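Manganese-binding protein (Chlamydia trachomatis, PDB 6NSI) binds ferrous iron, manganese and nickel ions, preferring iron, and delivers them to the membrane permease of the YtgABCD ABC transporter for import into the cytoplasm. Local coordinates at residues 164-168 and 226-232; 31-36 and 259-263; 254-258 and 272-277; 192-197 and 213-217. All blocks are in the same frame, centred on the assembly; numbering follows the deposited sequence.

Contact 1. Residues 164-168 and 226-232. With FE (Fe (III) ion), chain B.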
# COMPACT_ATOMS: atom_id res chain seq x y z
N LEU A 164 11.40 4.33 -10.41
CA LEU A 164 9.99 3.96 -10.45
C LEU A 164 9.12 5.22 -10.55
O LEU A 164 8.96 5.95 -9.57
CB LEU A 164 9.62 3.14 -9.22
CG LEU A 164 8.15 2.72 -9.11
CD1 LEU A 164 7.71 1.89 -10.33
CD2 LEU A 164 7.95 1.97 -7.81
N VAL A 165 8.55 5.44 -11.73
CA VAL A 165 7.71 6.61 -11.98
C VAL A 165 6.25 6.16 -11.96
O VAL A 165 5.83 5.36 -12.80
CB VAL A 165 8.06 7.28 -13.33
CG1 VAL A 165 7.15 8.51 -13.55
CG2 VAL A 165 9.54 7.68 -13.38
N THR A 166 5.48 6.65 -11.00
CA THR A 166 4.09 6.24 -10.84
C THR A 166 3.16 7.45 -10.81
O THR A 166 3.59 8.60 -10.88
CB THR A 166 3.89 5.43 -9.56
OG1 THR A 166 4.10 6.30 -8.43
CG2 THR A 166 4.87 4.25 -9.53
N GLY A 167 1.86 7.15 -10.70
CA GLY A 167 0.85 8.20 -10.73
C GLY A 167 0.89 9.10 -9.50
O GLY A 167 0.92 10.33 -9.63
N HIS A 168 0.84 8.50 -8.30
CA HIS A 168 1.09 9.24 -7.07
C HIS A 168 2.10 8.47 -6.22
O HIS A 168 2.58 7.40 -6.60
CB HIS A 168 -0.20 9.56 -6.29
CG HIS A 168 -0.80 8.44 -5.48
ND1 HIS A 168 -1.30 7.28 -6.06
CD2 HIS A 168 -1.10 8.36 -4.16
CE1 HIS A 168 -1.83 6.52 -5.11
NE2 HIS A 168 -1.72 7.15 -3.96
N VAL A 226 6.67 4.36 -17.59
CA VAL A 226 6.01 4.92 -16.42
C VAL A 226 4.77 4.08 -16.14
O VAL A 226 4.23 3.42 -17.03
CB VAL A 226 5.65 6.41 -16.64
CG1 VAL A 226 6.90 7.20 -17.03
CG2 VAL A 226 4.60 6.54 -17.73
N PHE A 227 4.29 4.12 -14.90
CA PHE A 227 3.25 3.20 -14.45
C PHE A 227 1.97 3.94 -14.08
O PHE A 227 1.93 4.65 -13.07
CB PHE A 227 3.75 2.37 -13.26
CG PHE A 227 4.92 1.48 -13.59
CD1 PHE A 227 6.23 1.99 -13.55
CD2 PHE A 227 4.73 0.15 -13.93
CE1 PHE A 227 7.32 1.16 -13.83
CE2 PHE A 227 5.84 -0.70 -14.22
CZ PHE A 227 7.12 -0.19 -14.18
N LEU A 228 0.91 3.69 -14.84
CA LEU A 228 -0.44 4.08 -14.46
C LEU A 228 -0.92 3.27 -13.27
O LEU A 228 -0.48 2.14 -13.05
CB LEU A 228 -1.41 3.85 -15.62
CG LEU A 228 -1.04 4.59 -16.90
CD1 LEU A 228 -1.81 4.01 -18.08
CD2 LEU A 228 -1.37 6.04 -16.72
N GLU A 229 -1.85 3.85 -12.50
CA GLU A 229 -2.48 3.17 -11.37
C GLU A 229 -3.98 3.07 -11.60
O GLU A 229 -4.62 4.01 -12.09
CB GLU A 229 -2.23 3.88 -10.03
CG GLU A 229 -0.76 4.06 -9.69
CD GLU A 229 -0.52 5.19 -8.71
OE1 GLU A 229 -1.45 5.50 -7.92
OE2 GLU A 229 0.59 5.76 -8.71
N ASP A 230 -4.52 1.93 -11.18
CA ASP A 230 -5.97 1.66 -11.26
C ASP A 230 -6.64 2.74 -10.42
O ASP A 230 -6.10 3.10 -9.41
CB ASP A 230 -6.30 0.32 -10.63
CG ASP A 230 -7.72 -0.14 -10.90
OD1 ASP A 230 -8.01 -0.41 -12.03
OD2 ASP A 230 -8.49 -0.19 -9.98
N THR A 231 -7.70 3.34 -10.96
CA THR A 231 -8.58 4.37 -10.34
C THR A 231 -7.96 5.76 -10.18
O THR A 231 -8.70 6.65 -9.84
CB THR A 231 -9.12 4.01 -8.94
OG1 THR A 231 -8.08 4.29 -8.02
CG2 THR A 231 -9.59 2.59 -8.78
N LEU A 232 -6.67 5.96 -10.47
CA LEU A 232 -6.06 7.30 -10.35
C LEU A 232 -6.25 7.94 -11.73
O LEU A 232 -6.02 7.27 -12.71
CB LEU A 232 -4.58 7.24 -9.96
CG LEU A 232 -3.98 8.58 -9.54
CD1 LEU A 232 -4.19 8.83 -8.06
CD2 LEU A 232 -2.51 8.67 -9.88
FE FE B . -2.46 6.51 -1.93
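In the C-terminal lobe of this metal-binding protein, which belongs to the bacterial solute-binding protein 9 family, two chain segments run side by side toward the metal site: residues 226-232 pack along 164-168, and Glu229 hydrogen-bonds the iron ligand His168. At the start, Val226 packs its CG1 against Val165 CG1 at 3.7 Å, while helices 208-221 and 235-242 close over these valines. Phe227 follows with a backbone hydrogen bond, its N to Val165 O at 2.9 Å. Its ring lies against Leu164, with CD1 of each residue 3.5 Å apart, and reaches helix 266-280. Phe227 O then receives a CA-H...O contact from Thr166 CA at 3.5 Å. Leu228 turns away to helix 235-242, and the next side chain, Glu229, points back with a carboxylate that serves two groups of one histidine. Its OE2 accepts from His168 N at 2.8 Å and its OE1, which has a second partner in Ser259, accepts from His168 ND1 at 2.6 Å. The bond to ND1 probably helps to orient the ring, whose NE2 is 2.2 Å from the iron. A type II turn from Glu229 to Leu232 brings Leu232 against Gly167, where a CB would clash with the leucine methyl: Leu232 CD2 comes within 3.4 Å of Gly167 C.

Contact 2. Residues 31-36 and 259-263. With FE (Fe (III) ion), chain B.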
# COMPACT_ATOMS: atom_id res chain seq x y z
N GLY A 31 -13.24 -1.39 -4.21
CA GLY A 31 -13.50 -1.00 -5.58
C GLY A 31 -12.59 0.12 -6.07
O GLY A 31 -11.45 0.29 -5.64
N ALA A 32 -13.15 0.93 -6.95
CA ALA A 32 -12.40 1.97 -7.63
C ALA A 32 -12.34 3.29 -6.85
O ALA A 32 -12.13 4.34 -7.47
CB ALA A 32 -12.98 2.22 -9.02
N ILE A 33 -12.53 3.27 -5.53
CA ILE A 33 -12.66 4.53 -4.79
C ILE A 33 -11.35 4.86 -4.06
O ILE A 33 -10.66 3.97 -3.54
CB ILE A 33 -13.86 4.52 -3.81
CG1 ILE A 33 -15.15 4.14 -4.54
CG2 ILE A 33 -14.00 5.91 -3.15
CD1 ILE A 33 -15.61 2.75 -4.40
N ASP A 34 -11.02 6.15 -4.06
CA ASP A 34 -9.88 6.71 -3.36
C ASP A 34 -10.08 6.60 -1.85
O ASP A 34 -10.93 7.30 -1.29
CB ASP A 34 -9.70 8.17 -3.75
CG ASP A 34 -8.72 8.90 -2.85
OD1 ASP A 34 -7.72 8.26 -2.46
OD2 ASP A 34 -8.94 10.10 -2.56
N PRO A 35 -9.30 5.77 -1.15
CA PRO A 35 -9.48 5.65 0.30
C PRO A 35 -9.08 6.91 1.04
O PRO A 35 -9.64 7.19 2.11
CB PRO A 35 -8.56 4.48 0.68
CG PRO A 35 -7.46 4.54 -0.37
CD PRO A 35 -8.13 5.01 -1.64
N HIS A 36 -8.12 7.68 0.50
CA HIS A 36 -7.62 8.87 1.19
C HIS A 36 -8.76 9.84 1.52
O HIS A 36 -8.75 10.47 2.58
CB HIS A 36 -6.59 9.60 0.32
CG HIS A 36 -5.34 8.82 0.08
ND1 HIS A 36 -4.26 8.86 0.93
CD2 HIS A 36 -4.99 7.99 -0.94
CE1 HIS A 36 -3.30 8.09 0.46
NE2 HIS A 36 -3.71 7.55 -0.67
N SER A 259 -2.31 0.82 -6.38
CA SER A 259 -1.68 1.60 -5.32
C SER A 259 -2.51 1.62 -4.04
O SER A 259 -2.04 1.24 -2.97
CB SER A 259 -1.47 3.04 -5.82
OG SER A 259 -2.73 3.59 -6.17
N ASP A 260 -3.76 2.08 -4.14
CA ASP A 260 -4.59 2.33 -2.97
C ASP A 260 -5.69 1.29 -2.82
O ASP A 260 -6.56 1.43 -1.94
CB ASP A 260 -5.19 3.73 -3.06
CG ASP A 260 -4.17 4.83 -2.81
OD1 ASP A 260 -3.11 4.59 -2.17
OD2 ASP A 260 -4.44 5.97 -3.25
N ASN A 261 -5.70 0.26 -3.66
CA ASN A 261 -6.79 -0.69 -3.64
C ASN A 261 -6.25 -2.05 -4.07
O ASN A 261 -5.05 -2.23 -4.28
CB ASN A 261 -7.97 -0.24 -4.52
CG ASN A 261 -7.62 -0.21 -6.02
OD1 ASN A 261 -6.46 -0.13 -6.40
ND2 ASN A 261 -8.65 -0.24 -6.86
N VAL A 262 -7.18 -2.99 -4.19
CA VAL A 262 -6.91 -4.43 -4.48
C VAL A 262 -7.64 -4.83 -5.77
O VAL A 262 -8.69 -4.27 -6.03
CB VAL A 262 -7.42 -5.22 -3.27
CG1 VAL A 262 -8.06 -6.56 -3.60
CG2 VAL A 262 -6.42 -5.31 -2.15
N CYS A 263 -7.06 -5.73 -6.56
CA CYS A 263 -7.76 -6.22 -7.77
C CYS A 263 -8.67 -7.38 -7.37
O CYS A 263 -9.83 -7.13 -7.13
CB CYS A 263 -6.77 -6.71 -8.81
SG CYS A 263 -7.54 -7.01 -10.42
FE FE B . -2.46 6.51 -1.93
O HOH W 1 -6.50 6.50 -4.73
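Asp260 grips the Fe(III) ion with both carboxylate oxygens, OD1 at 2.0 Å and OD2 at 2.4 Å, so one side chain supplies two of the five protein ligand atoms. Next to it in the coordination shell, His36 NE2 binds at 2.1 Å. The shared metal brings His36 NE2 and Asp260 OD2 to 3.1 Å without a hydrogen bond between them, since both atoms are occupied as ligands. The carboxylate is also tied to the other segment through water: water 1 donates to Asp260 OD2 at 2.6 Å and to Asp34 OD1 at 3.1 Å. Asp34 OD1 additionally accepts from His36 N at 3.0 Å, an Asx turn that shapes the chain just ahead of the iron ligand, while its other oxygen is held by Ser37. This is the metal site of a family 9 solute-binding protein, set between two lobes; His36 comes from the N-terminal lobe and Asp260 from the C-terminal half of the chain, and His102 and His168 complete the coordination. Beside the iron, Pro35 lays its ring on the aspartate, CD meeting Asp260 CB at 3.5 Å. Farther from the metal the loops are joined directly, where Asn261 ND2 donates to Gly31 O at 3.1 Å. Gly31 adopts a positive phi of 83°, which favours glycine. The same amide nitrogen of Asn261 also bonds to Asp230, linking the 31-36 loop to the turn at residues 229-232.

Contact 3. Residues 254-258 and 272-277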
# COMPACT_ATOMS: atom_id res chain seq x y z
N LYS A 254 2.29 -1.78 -19.55
CA LYS A 254 1.16 -2.49 -20.13
C LYS A 254 0.01 -2.59 -19.14
O LYS A 254 -1.11 -2.15 -19.42
CB LYS A 254 1.61 -3.88 -20.59
CG LYS A 254 2.14 -3.94 -22.02
CD LYS A 254 1.03 -3.76 -23.06
CE LYS A 254 1.47 -2.82 -24.17
NZ LYS A 254 0.35 -1.96 -24.64
N SER A 255 0.27 -3.16 -17.94
CA SER A 255 -0.78 -3.32 -16.93
C SER A 255 -0.69 -2.24 -15.87
O SER A 255 0.41 -1.80 -15.52
CB SER A 255 -0.67 -4.68 -16.23
OG SER A 255 -0.35 -5.72 -17.14
N PRO A 256 -1.83 -1.82 -15.32
CA PRO A 256 -1.80 -0.80 -14.27
C PRO A 256 -1.32 -1.39 -12.96
O PRO A 256 -1.44 -2.60 -12.71
CB PRO A 256 -3.27 -0.34 -14.18
CG PRO A 256 -4.07 -1.52 -14.63
CD PRO A 256 -3.20 -2.28 -15.63
N LEU A 257 -0.74 -0.53 -12.12
CA LEU A 257 -0.41 -0.93 -10.77
C LEU A 257 -1.61 -0.66 -9.86
O LEU A 257 -2.47 0.16 -10.17
CB LEU A 257 0.82 -0.18 -10.27
CG LEU A 257 2.14 -0.36 -11.03
CD1 LEU A 257 3.21 0.53 -10.37
CD2 LEU A 257 2.58 -1.82 -10.99
N TYR A 258 -1.66 -1.36 -8.74
CA TYR A 258 -2.71 -1.12 -7.76
C TYR A 258 -2.07 -0.48 -6.54
O TYR A 258 -1.35 -1.14 -5.79
CB TYR A 258 -3.45 -2.41 -7.42
CG TYR A 258 -4.26 -2.87 -8.61
CD1 TYR A 258 -3.64 -3.49 -9.70
CD2 TYR A 258 -5.62 -2.64 -8.68
CE1 TYR A 258 -4.37 -3.90 -10.81
CE2 TYR A 258 -6.35 -3.04 -9.79
CZ TYR A 258 -5.72 -3.66 -10.85
OH TYR A 258 -6.46 -4.06 -11.95
N HIS A 272 0.98 -9.21 -8.63
CA HIS A 272 0.84 -8.53 -9.91
C HIS A 272 1.71 -7.29 -9.99
O HIS A 272 2.35 -7.03 -11.03
CB HIS A 272 -0.63 -8.16 -10.17
CG HIS A 272 -0.80 -7.18 -11.30
ND1 HIS A 272 -1.14 -7.57 -12.58
CD2 HIS A 272 -0.65 -5.83 -11.34
CE1 HIS A 272 -1.20 -6.51 -13.36
NE2 HIS A 272 -0.90 -5.44 -12.63
N ASN A 273 1.74 -6.49 -8.92
CA ASN A 273 2.56 -5.28 -8.91
C ASN A 273 4.03 -5.63 -9.09
O ASN A 273 4.75 -4.97 -9.84
CB ASN A 273 2.36 -4.52 -7.60
CG ASN A 273 1.09 -3.67 -7.60
OD1 ASN A 273 0.47 -3.42 -8.64
ND2 ASN A 273 0.70 -3.21 -6.42
N VAL A 274 4.50 -6.67 -8.39
CA VAL A 274 5.91 -7.04 -8.48
C VAL A 274 6.23 -7.56 -9.88
O VAL A 274 7.26 -7.21 -10.46
CB VAL A 274 6.26 -8.07 -7.38
CG1 VAL A 274 7.64 -8.68 -7.64
CG2 VAL A 274 6.22 -7.39 -6.01
N ARG A 275 5.36 -8.41 -10.43
CA ARG A 275 5.56 -8.91 -11.79
C ARG A 275 5.61 -7.77 -12.79
O ARG A 275 6.52 -7.70 -13.62
CB ARG A 275 4.43 -9.88 -12.16
CG ARG A 275 4.57 -11.27 -11.57
CD ARG A 275 3.37 -12.19 -11.91
NE ARG A 275 3.01 -13.03 -10.77
CZ ARG A 275 3.54 -14.23 -10.54
NH1 ARG A 275 4.44 -14.74 -11.38
NH2 ARG A 275 3.17 -14.94 -9.47
N THR A 276 4.63 -6.86 -12.72
CA THR A 276 4.57 -5.72 -13.62
C THR A 276 5.84 -4.86 -13.52
O THR A 276 6.48 -4.57 -14.53
CB THR A 276 3.31 -4.90 -13.32
OG1 THR A 276 2.17 -5.75 -13.50
CG2 THR A 276 3.19 -3.66 -14.26
N ILE A 277 6.23 -4.49 -12.31
CA ILE A 277 7.40 -3.62 -12.17
C ILE A 277 8.67 -4.35 -12.63
O ILE A 277 9.50 -3.78 -13.35
CB ILE A 277 7.49 -3.10 -10.73
CG1 ILE A 277 6.31 -2.15 -10.46
CG2 ILE A 277 8.88 -2.43 -10.44
CD1 ILE A 277 6.27 -1.61 -9.08
O HOH W 2 2.33 -7.03 -15.72
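Asn273 pairs its side-chain amide with the backbone of a single residue: Tyr258 N donates to Asn273 OD1 and Asn273 ND2 donates to Tyr258 O, each at 3.0 Å. From the preceding residue of the helix, His272 NE2 donates to Pro256 O at 2.9 Å, so the helix holds the extended chain through side-chain-to-backbone hydrogen bonds. A water gives a looser link farther along, donating to Thr276 OG1 at 2.6 Å and lying 3.3 Å from Ser255 OG in a weak bond; Thr276 OG1 itself donates to His272 O within the helix. Around these bonds the rings and aliphatic groups close up. The edge of Tyr258 faces the ring of His272 in an offset edge-to-face pair, with ring centroids 5.8 Å apart and planes at 81°. Ser255 CB rests 3.4 Å from His272 CE1. The end of Leu257 packs against the helix, its CD2 3.8 Å from both Thr276 CG2 and Ile277 CG1. In the C-terminal half of the solute-binding protein, the contact thus clamps the loop that follows strand 251-252, and leads into the metal site at Asp260, to helix 266-280. On its other flank the loop bonds through Leu257 to the backbone of Leu228 and Asp230, and the helix packs through Val274 against helices 129-154 and 172-178, with Ile277 also touching Phe174.

Contact 4. Residues 192-197 and 213-217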
# COMPACT_ATOMS: atom_id res chain seq x y z
N SER A 192 15.96 8.99 -4.52
CA SER A 192 16.18 9.24 -5.94
C SER A 192 15.50 8.20 -6.83
O SER A 192 15.29 8.45 -8.03
CB SER A 192 17.68 9.28 -6.24
OG SER A 192 18.16 7.95 -6.36
N ARG A 193 15.11 7.05 -6.28
CA ARG A 193 14.63 5.93 -7.08
C ARG A 193 13.12 5.92 -7.35
O ARG A 193 12.65 5.01 -8.05
CB ARG A 193 15.05 4.61 -6.41
CG ARG A 193 16.53 4.62 -6.00
CD ARG A 193 17.12 3.23 -6.06
NE ARG A 193 17.47 3.04 -7.45
CZ ARG A 193 18.71 2.98 -7.90
NH1 ARG A 193 19.72 3.03 -7.06
NH2 ARG A 193 18.92 2.86 -9.20
N CYS A 194 12.35 6.87 -6.84
CA CYS A 194 10.93 6.92 -7.20
C CYS A 194 10.48 8.38 -7.32
O CYS A 194 11.01 9.27 -6.64
CB CYS A 194 10.05 6.15 -6.19
SG CYS A 194 10.14 6.74 -4.45
N ILE A 195 9.50 8.61 -8.18
CA ILE A 195 8.93 9.96 -8.36
C ILE A 195 7.51 9.81 -8.91
O ILE A 195 7.16 8.79 -9.51
CB ILE A 195 9.79 10.84 -9.31
CG1 ILE A 195 9.50 12.33 -9.06
CG2 ILE A 195 9.52 10.49 -10.76
CD1 ILE A 195 10.45 13.28 -9.76
N SER A 196 6.69 10.85 -8.70
CA SER A 196 5.32 10.85 -9.18
C SER A 196 4.86 12.30 -9.23
O SER A 196 5.31 13.12 -8.42
CB SER A 196 4.40 10.02 -8.27
OG SER A 196 4.39 10.50 -6.94
N PRO A 197 4.02 12.66 -10.20
CA PRO A 197 3.56 14.07 -10.27
C PRO A 197 2.61 14.42 -9.15
O PRO A 197 2.56 15.58 -8.72
CB PRO A 197 2.88 14.15 -11.65
CG PRO A 197 2.43 12.75 -11.95
CD PRO A 197 3.42 11.80 -11.24
N ARG A 213 8.87 18.59 -13.32
CA ARG A 213 9.71 17.83 -12.40
C ARG A 213 9.86 16.38 -12.85
O ARG A 213 10.98 15.86 -12.95
CB ARG A 213 9.09 17.92 -11.00
CG ARG A 213 9.80 17.17 -9.92
CD ARG A 213 9.23 17.60 -8.56
NE ARG A 213 7.77 17.51 -8.50
CZ ARG A 213 7.09 16.38 -8.25
NH1 ARG A 213 7.75 15.24 -8.07
NH2 ARG A 213 5.77 16.38 -8.21
N VAL A 214 8.75 15.71 -13.18
CA VAL A 214 8.81 14.30 -13.56
C VAL A 214 9.45 14.13 -14.95
O VAL A 214 10.21 13.18 -15.18
CB VAL A 214 7.40 13.67 -13.49
CG1 VAL A 214 7.44 12.19 -13.87
CG2 VAL A 214 6.84 13.81 -12.10
N VAL A 215 9.17 15.06 -15.87
CA VAL A 215 9.79 15.00 -17.20
C VAL A 215 11.31 15.09 -17.10
O VAL A 215 12.05 14.33 -17.74
CB VAL A 215 9.20 16.11 -18.10
CG1 VAL A 215 10.07 16.34 -19.35
CG2 VAL A 215 7.77 15.75 -18.50
N GLU A 216 11.82 16.02 -16.28
CA GLU A 216 13.26 16.15 -16.13
C GLU A 216 13.86 14.92 -15.45
O GLU A 216 14.96 14.47 -15.80
CB GLU A 216 13.60 17.43 -15.37
CG GLU A 216 13.22 18.71 -16.12
CD GLU A 216 13.83 19.97 -15.50
OE1 GLU A 216 13.89 20.07 -14.26
OE2 GLU A 216 14.24 20.86 -16.25
N TYR A 217 13.15 14.37 -14.46
CA TYR A 217 13.59 13.13 -13.83
C TYR A 217 13.67 12.00 -14.85
O TYR A 217 14.63 11.22 -14.84
CB TYR A 217 12.64 12.76 -12.70
CG TYR A 217 12.89 11.47 -11.95
CD1 TYR A 217 12.43 10.25 -12.45
CD2 TYR A 217 13.50 11.47 -10.70
CE1 TYR A 217 12.61 9.05 -11.73
CE2 TYR A 217 13.69 10.27 -9.97
CZ TYR A 217 13.24 9.07 -10.50
OH TYR A 217 13.39 7.87 -9.80
O HOH W 3 7.54 12.78 -6.31
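Ile195, Tyr217 and Arg213 carry most of this strand-on-helix packing, in which strand 194-195 of the C-terminal lobe, parallel to strand 164-165, receives helix 208-221, the next helix along the chain. Ile195 loses 112 Å² to the helix. Its CG2 sits over the face of the Tyr217 ring, 3.6 Å from the centroid and 20° off the normal, a CH-pi contact, and also meets Val214 CG1 at 4.1 Å. Val165 of the neighbouring strand adds to the same apolar cluster, touching Ile195, Val214 and Tyr217. Tyr217, with 95 Å² buried, stretches along the segment to its beginning, where the hydroxyl OH donates to Ser192 O at 2.7 Å; the ring thus spans the way from the helix to the 3-10 turn that precedes the strand. Arg213 and Tyr217 are one helical turn apart and both point toward the segment, so they hold it at its two ends. Val214, next to Arg213 in the helix, packs on the proline, its CG2 4.0 Å from Pro197 CB, and helix 235-242 backs both residues. Arg213 buries 56 Å². Its guanidinium, which also makes a salt bridge with Asp210, passes Ile195 CG1 at 3.5 Å from NH1 and meets the end of the segment edge-on. There Ser196 O accepts from Arg213 NH1 at 3.3 Å, with a weak second bond from Arg213 NH2 at the same distance.

In the fold
Contacts 1 and 2 meet at the Fe(III) ion, their centres 13 Å apart: His168 comes from the first, His36 and Asp260 from the second, and His102 completes the site. Second-shell bonds join them too, with Glu229 OE1 2.9 Å from Ser259 OG. Contact 3, centred 10 Å from contact 1, continues this network through Leu228 O to Leu257 N at 2.8 Å, and its loop runs straight on into Asp260. Contact 4 adjoins contact 1 from the strand 194-195 side, where Leu164 O and Ile195 N are 3.0 Å apart. It does not touch contacts 2 or 3, each about 9 Å away at the nearest atoms.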